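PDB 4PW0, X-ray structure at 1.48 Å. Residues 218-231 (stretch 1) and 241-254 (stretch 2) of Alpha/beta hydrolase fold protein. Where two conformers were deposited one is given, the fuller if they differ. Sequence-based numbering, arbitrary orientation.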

# COMPACT_ATOMS: atom_id res chain seq x y z
N GLU A 218 18.96 3.14 -15.61
CA GLU A 218 18.83 2.28 -14.45
C GLU A 218 17.68 2.78 -13.59
O GLU A 218 17.68 3.93 -13.20
N ILE A 219 16.72 1.90 -13.31
CA ILE A 219 15.60 2.26 -12.43
C ILE A 219 16.11 2.70 -11.06
O ILE A 219 15.57 3.62 -10.46
N THR A 220 17.18 2.07 -10.59
CA THR A 220 17.76 2.37 -9.29
C THR A 220 18.21 3.82 -9.18
O THR A 220 18.34 4.34 -8.09
N SER A 221 18.45 4.47 -10.34
CA SER A 221 18.88 5.86 -10.34
C SER A 221 17.78 6.89 -10.12
O SER A 221 18.06 8.08 -9.94
N ILE A 222 16.50 6.46 -10.12
CA ILE A 222 15.42 7.40 -9.87
C ILE A 222 15.30 7.54 -8.35
O ILE A 222 14.84 6.62 -7.68
N GLN A 223 15.75 8.67 -7.83
CA GLN A 223 15.87 8.85 -6.38
C GLN A 223 14.67 9.47 -5.71
O GLN A 223 14.59 9.50 -4.49
N HIS A 224 13.71 9.95 -6.51
CA HIS A 224 12.54 10.61 -6.00
C HIS A 224 11.67 9.68 -5.15
O HIS A 224 11.70 8.47 -5.35
N PRO A 225 10.89 10.24 -4.23
CA PRO A 225 9.82 9.42 -3.63
C PRO A 225 8.83 8.97 -4.73
O PRO A 225 8.40 9.78 -5.56
N VAL A 226 8.49 7.68 -4.70
CA VAL A 226 7.58 7.10 -5.69
C VAL A 226 6.50 6.34 -4.95
O VAL A 226 6.78 5.63 -3.97
N PHE A 227 5.28 6.41 -5.48
CA PHE A 227 4.18 5.59 -4.98
C PHE A 227 3.70 4.75 -6.16
O PHE A 227 3.27 5.31 -7.19
N VAL A 228 3.81 3.42 -6.03
CA VAL A 228 3.49 2.49 -7.12
C VAL A 228 2.20 1.78 -6.71
O VAL A 228 2.14 1.17 -5.64
N VAL A 229 1.20 1.82 -7.59
CA VAL A 229 -0.11 1.18 -7.35
C VAL A 229 -0.39 0.17 -8.48
O VAL A 229 -0.16 0.43 -9.67
N GLN A 230 -0.90 -0.99 -8.09
CA GLN A 230 -1.25 -2.03 -9.05
C GLN A 230 -2.32 -2.94 -8.45
O GLN A 230 -2.49 -2.98 -7.23
N GLY A 231 -3.06 -3.63 -9.33
CA GLY A 231 -4.00 -4.62 -8.88
C GLY A 231 -3.37 -6.01 -8.75
O GLY A 231 -2.24 -6.22 -9.17
N ASN A 241 5.68 -7.11 -12.04
CA ASN A 241 6.53 -6.00 -12.47
C ASN A 241 6.40 -4.73 -11.62
O ASN A 241 7.31 -3.88 -11.63
N SER A 242 5.31 -4.60 -10.87
CA SER A 242 5.19 -3.52 -9.91
C SER A 242 5.98 -3.83 -8.65
O SER A 242 6.56 -2.90 -8.02
N TYR A 243 6.00 -5.09 -8.25
CA TYR A 243 6.94 -5.52 -7.21
C TYR A 243 8.38 -5.28 -7.65
O TYR A 243 9.21 -4.80 -6.87
N GLU A 244 8.70 -5.54 -8.92
CA GLU A 244 10.03 -5.22 -9.44
C GLU A 244 10.36 -3.75 -9.35
O GLU A 244 11.48 -3.38 -8.95
N LEU A 245 9.42 -2.88 -9.70
CA LEU A 245 9.62 -1.44 -9.52
C LEU A 245 9.96 -1.13 -8.07
O LEU A 245 10.90 -0.36 -7.77
N PHE A 246 9.19 -1.68 -7.16
CA PHE A 246 9.39 -1.45 -5.73
C PHE A 246 10.78 -1.94 -5.28
O PHE A 246 11.48 -1.25 -4.51
N LYS A 247 11.20 -3.12 -5.76
CA LYS A 247 12.51 -3.66 -5.40
C LYS A 247 13.66 -2.80 -5.91
O LYS A 247 14.65 -2.61 -5.20
N GLN A 248 13.54 -2.29 -7.13
CA GLN A 248 14.64 -1.61 -7.77
C GLN A 248 14.73 -0.14 -7.39
O GLN A 248 15.82 0.40 -7.28
N LEU A 249 13.60 0.52 -7.18
CA LEU A 249 13.59 1.90 -6.77
C LEU A 249 14.08 2.05 -5.34
O LEU A 249 13.81 1.19 -4.51
N PRO A 250 14.82 3.12 -5.05
CA PRO A 250 15.32 3.27 -3.68
C PRO A 250 14.30 3.80 -2.68
O PRO A 250 14.45 3.56 -1.48
N ASP A 251 13.30 4.54 -3.15
CA ASP A 251 12.33 5.19 -2.25
C ASP A 251 10.90 5.07 -2.78
O ASP A 251 10.22 6.06 -2.95
N ALA A 252 10.49 3.84 -3.04
CA ALA A 252 9.11 3.59 -3.48
C ALA A 252 8.29 2.90 -2.41
O ALA A 252 8.73 1.92 -1.78
N ILE A 253 7.06 3.40 -2.27
CA ILE A 253 6.01 2.68 -1.53
C ILE A 253 5.19 1.90 -2.56
O ILE A 253 4.86 2.42 -3.62
N LEU A 254 4.88 0.64 -2.26
CA LEU A 254 4.00 -0.15 -3.13
C LEU A 254 2.66 -0.34 -2.45
O LEU A 254 2.61 -0.65 -1.24

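Two neighbouring parallel strands, 226-231 and 252-254, and the helix 241-248 that precedes the second of them enclose a largely apolar contact, with water-bridged polar groups around it; about 897 Å² is buried, both sides summed. The strands run at 23° to each other, whereas the helix lies nearly antiparallel to strand 226-231 (163°), its axis passing 8.8 Å away. Three backbone hydrogen bonds set the register: V226 N to D251 O (2.9 Å), I253 N to V226 O (2.8 Å) and V228 N to I253 O (2.8 Å). The paired residues are therefore V226 with A252, F227 with I253 and V228 with L254, and the members of each pair send their side chains to the same face.

V226, V228, A252 and L254 share the face turned to the helix. V228, chi1 t, is the most covered residue of the contact. Its CG1 meets L254 CD1 at 3.7 Å, S242 CB at 3.9 Å and L245 CD1 at 4.3 Å, while its CG2 faces A252 CB at 4.3 Å and L249 CD1 at 4.4 Å. L254 (chi1 t, chi2 p) brings its end closer to the valine than its CA-to-CB direction suggests. V226, also t, places CB 4.0 Å from A252 CB and CG1 3.9 Å from L249 CD1. On the other face, F227 (t) rests CD1 4.0 Å from CG2 of I253 (chi1 m, chi2 t), and I253 O lies at the edge of the phenyl ring, near its plane.

L249, the first residue to leave helical geometry, links this layer to the 3-10 segment 219-221 and to I222 after it. Its CA-to-CB bond points away, but the mt rotamer brings the end back: CD1 reaches the two valines, and CD2 lies 3.6 Å from I219 CG2 and 3.7 Å from I222 CB. I219 (chi1 m, chi2 m) points toward stretch 2 and also sets CG2 3.7 Å from Q248 CB and CD1 4.3 Å from L245 CD2. At the exposed margin, T220 (p) puts CG2 3.1 Å from Q248 O, a tight approach, and P250 CD sits 3.2 Å from I222 O.

Water carries much of the polar contact. Water 2 donates to I222 O (2.9 Å) and H224 O (2.7 Å) and accepts from D251 N (2.9 Å), joining the backbones of I222, H224 and D251 near the start of the paired strands. Water 3 donates to Q223 O and to D251 OD2, both at 2.7 Å; D251 (t) points toward stretch 1, and OD2 lies 3.6 Å from P225 CB. At the other end, S242 (m) points toward stretch 1, with OG 3.4 Å from Q230 CB. That hydroxyl receives a hydrogen bond from water 4 (2.8 Å), which also donates to V229 O (3.1 Å), and donates to water 5 (2.7 Å), which accepts from Q230 NE2 (2.9 Å). Two waters thus bridge the serine to strand 226-231.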

# COMPACT_ATOMS: atom_id res chain seq x y z
CB GLU A 218 20.12 2.31 -13.63
CG GLU A 218 21.27 1.64 -14.36
CD GLU A 218 21.02 0.16 -14.56
OE1 GLU A 218 20.32 -0.47 -13.72
OE2 GLU A 218 21.55 -0.39 -15.54
CB ILE A 219 14.60 1.07 -12.26
CG1 ILE A 219 13.73 0.95 -13.49
CG2 ILE A 219 13.69 1.28 -11.04
CD1 ILE A 219 12.89 2.18 -13.74
CB THR A 220 18.97 1.44 -9.02
OG1 THR A 220 19.93 1.52 -10.11
CG2 THR A 220 18.50 -0.02 -8.81
CB SER A 221 19.62 6.20 -11.63
OG SER A 221 18.75 6.27 -12.76
CB ILE A 222 14.10 6.89 -10.49
CG1 ILE A 222 14.18 6.95 -12.03
CG2 ILE A 222 12.95 7.70 -9.95
CD1 ILE A 222 13.01 6.29 -12.73
CB GLN A 223 17.13 9.63 -6.06
CG GLN A 223 18.38 8.90 -6.50
CD GLN A 223 19.62 9.59 -6.02
OE1 GLN A 223 20.01 10.60 -6.56
NE2 GLN A 223 20.21 9.06 -4.98
CB HIS A 224 11.64 11.05 -7.15
CG HIS A 224 12.32 11.92 -8.15
ND1 HIS A 224 13.25 11.43 -9.04
CD2 HIS A 224 12.19 13.23 -8.41
CE1 HIS A 224 13.69 12.43 -9.78
NE2 HIS A 224 13.06 13.53 -9.43
CB PRO A 225 9.13 10.37 -2.67
CG PRO A 225 10.06 11.55 -2.52
CD PRO A 225 10.79 11.64 -3.82
CB VAL A 226 8.31 6.15 -6.66
CG1 VAL A 226 7.37 5.63 -7.75
CG2 VAL A 226 9.50 6.86 -7.32
CB PHE A 227 3.08 6.50 -4.48
CG PHE A 227 1.85 5.80 -4.01
CD1 PHE A 227 1.92 4.56 -3.36
CD2 PHE A 227 0.62 6.39 -4.19
CE1 PHE A 227 0.78 3.95 -2.86
CE2 PHE A 227 -0.52 5.78 -3.68
CZ PHE A 227 -0.45 4.55 -3.06
CB VAL A 228 4.60 1.45 -7.32
CG1 VAL A 228 4.23 0.49 -8.42
CG2 VAL A 228 5.96 2.09 -7.62
CB VAL A 229 -1.23 2.23 -7.31
CG1 VAL A 229 -2.62 1.59 -7.24
CG2 VAL A 229 -1.01 3.18 -6.15
CB GLN A 230 0.04 -2.78 -9.41
CG GLN A 230 -0.05 -3.90 -10.44
CD GLN A 230 -0.68 -3.45 -11.73
OE1 GLN A 230 -1.91 -3.24 -11.77
NE2 GLN A 230 0.09 -3.33 -12.79
CB ASN A 241 6.37 -5.70 -13.94
CG ASN A 241 7.02 -6.75 -14.79
OD1 ASN A 241 8.11 -7.26 -14.44
ND2 ASN A 241 6.41 -7.07 -15.91
CB SER A 242 3.73 -3.22 -9.61
OG SER A 242 3.11 -2.60 -10.75
CB TYR A 243 6.69 -6.96 -6.79
CG TYR A 243 7.53 -7.44 -5.62
CD1 TYR A 243 7.62 -6.72 -4.48
CD2 TYR A 243 8.27 -8.60 -5.71
CE1 TYR A 243 8.37 -7.13 -3.43
CE2 TYR A 243 9.06 -9.00 -4.66
CZ TYR A 243 9.06 -8.24 -3.50
OH TYR A 243 9.77 -8.62 -2.40
CB GLU A 244 10.21 -5.66 -10.91
CG GLU A 244 10.41 -7.16 -11.05
CD GLU A 244 11.81 -7.61 -10.65
OE1 GLU A 244 12.63 -6.75 -10.22
OE2 GLU A 244 12.08 -8.83 -10.77
CB LEU A 245 8.42 -0.59 -9.99
CG LEU A 245 8.24 -0.41 -11.50
CD1 LEU A 245 6.86 0.11 -11.80
CD2 LEU A 245 9.30 0.53 -12.07
CB PHE A 246 8.31 -2.19 -4.92
CG PHE A 246 8.57 -2.22 -3.43
CD1 PHE A 246 8.31 -1.11 -2.63
CD2 PHE A 246 9.12 -3.35 -2.86
CE1 PHE A 246 8.63 -1.13 -1.29
CE2 PHE A 246 9.43 -3.36 -1.52
CZ PHE A 246 9.17 -2.24 -0.73
CB LYS A 247 12.69 -5.07 -5.95
CG LYS A 247 11.83 -6.07 -5.24
CD LYS A 247 12.27 -7.49 -5.49
CE LYS A 247 12.06 -7.95 -6.85
NZ LYS A 247 12.62 -9.33 -6.91
CB GLN A 248 14.58 -1.81 -9.28
CG GLN A 248 14.77 -3.26 -9.74
CD GLN A 248 14.59 -3.43 -11.25
OE1 GLN A 248 15.16 -2.69 -12.01
NE2 GLN A 248 13.79 -4.42 -11.66
CB LEU A 249 12.17 2.50 -6.89
CG LEU A 249 11.69 2.73 -8.33
CD1 LEU A 249 10.19 2.95 -8.35
CD2 LEU A 249 12.39 3.93 -8.96
CB PRO A 250 16.47 4.23 -3.86
CG PRO A 250 16.16 5.03 -5.10
CD PRO A 250 15.50 4.02 -6.00
CB ASP A 251 12.70 6.66 -1.99
CG ASP A 251 11.89 7.28 -0.88
OD1 ASP A 251 11.44 6.52 0.02
OD2 ASP A 251 11.71 8.53 -0.90
CB ALA A 252 9.05 2.75 -4.77
CB ILE A 253 5.08 3.67 -0.79
CG1 ILE A 253 5.81 4.51 0.23
CG2 ILE A 253 3.87 2.96 -0.21
CD1 ILE A 253 5.12 5.82 0.56
CB LEU A 254 4.59 -1.56 -3.35
CG LEU A 254 3.84 -2.50 -4.26
CD1 LEU A 254 3.78 -1.99 -5.68
CD2 LEU A 254 4.47 -3.89 -4.22
O HOH W 1 17.12 -0.91 -14.11
O HOH W 2 12.87 6.00 -5.65
O HOH W 3 13.54 10.15 -2.05
O HOH W 4 2.36 -0.00 -11.51
O HOH W 5 2.88 -4.05 -13.06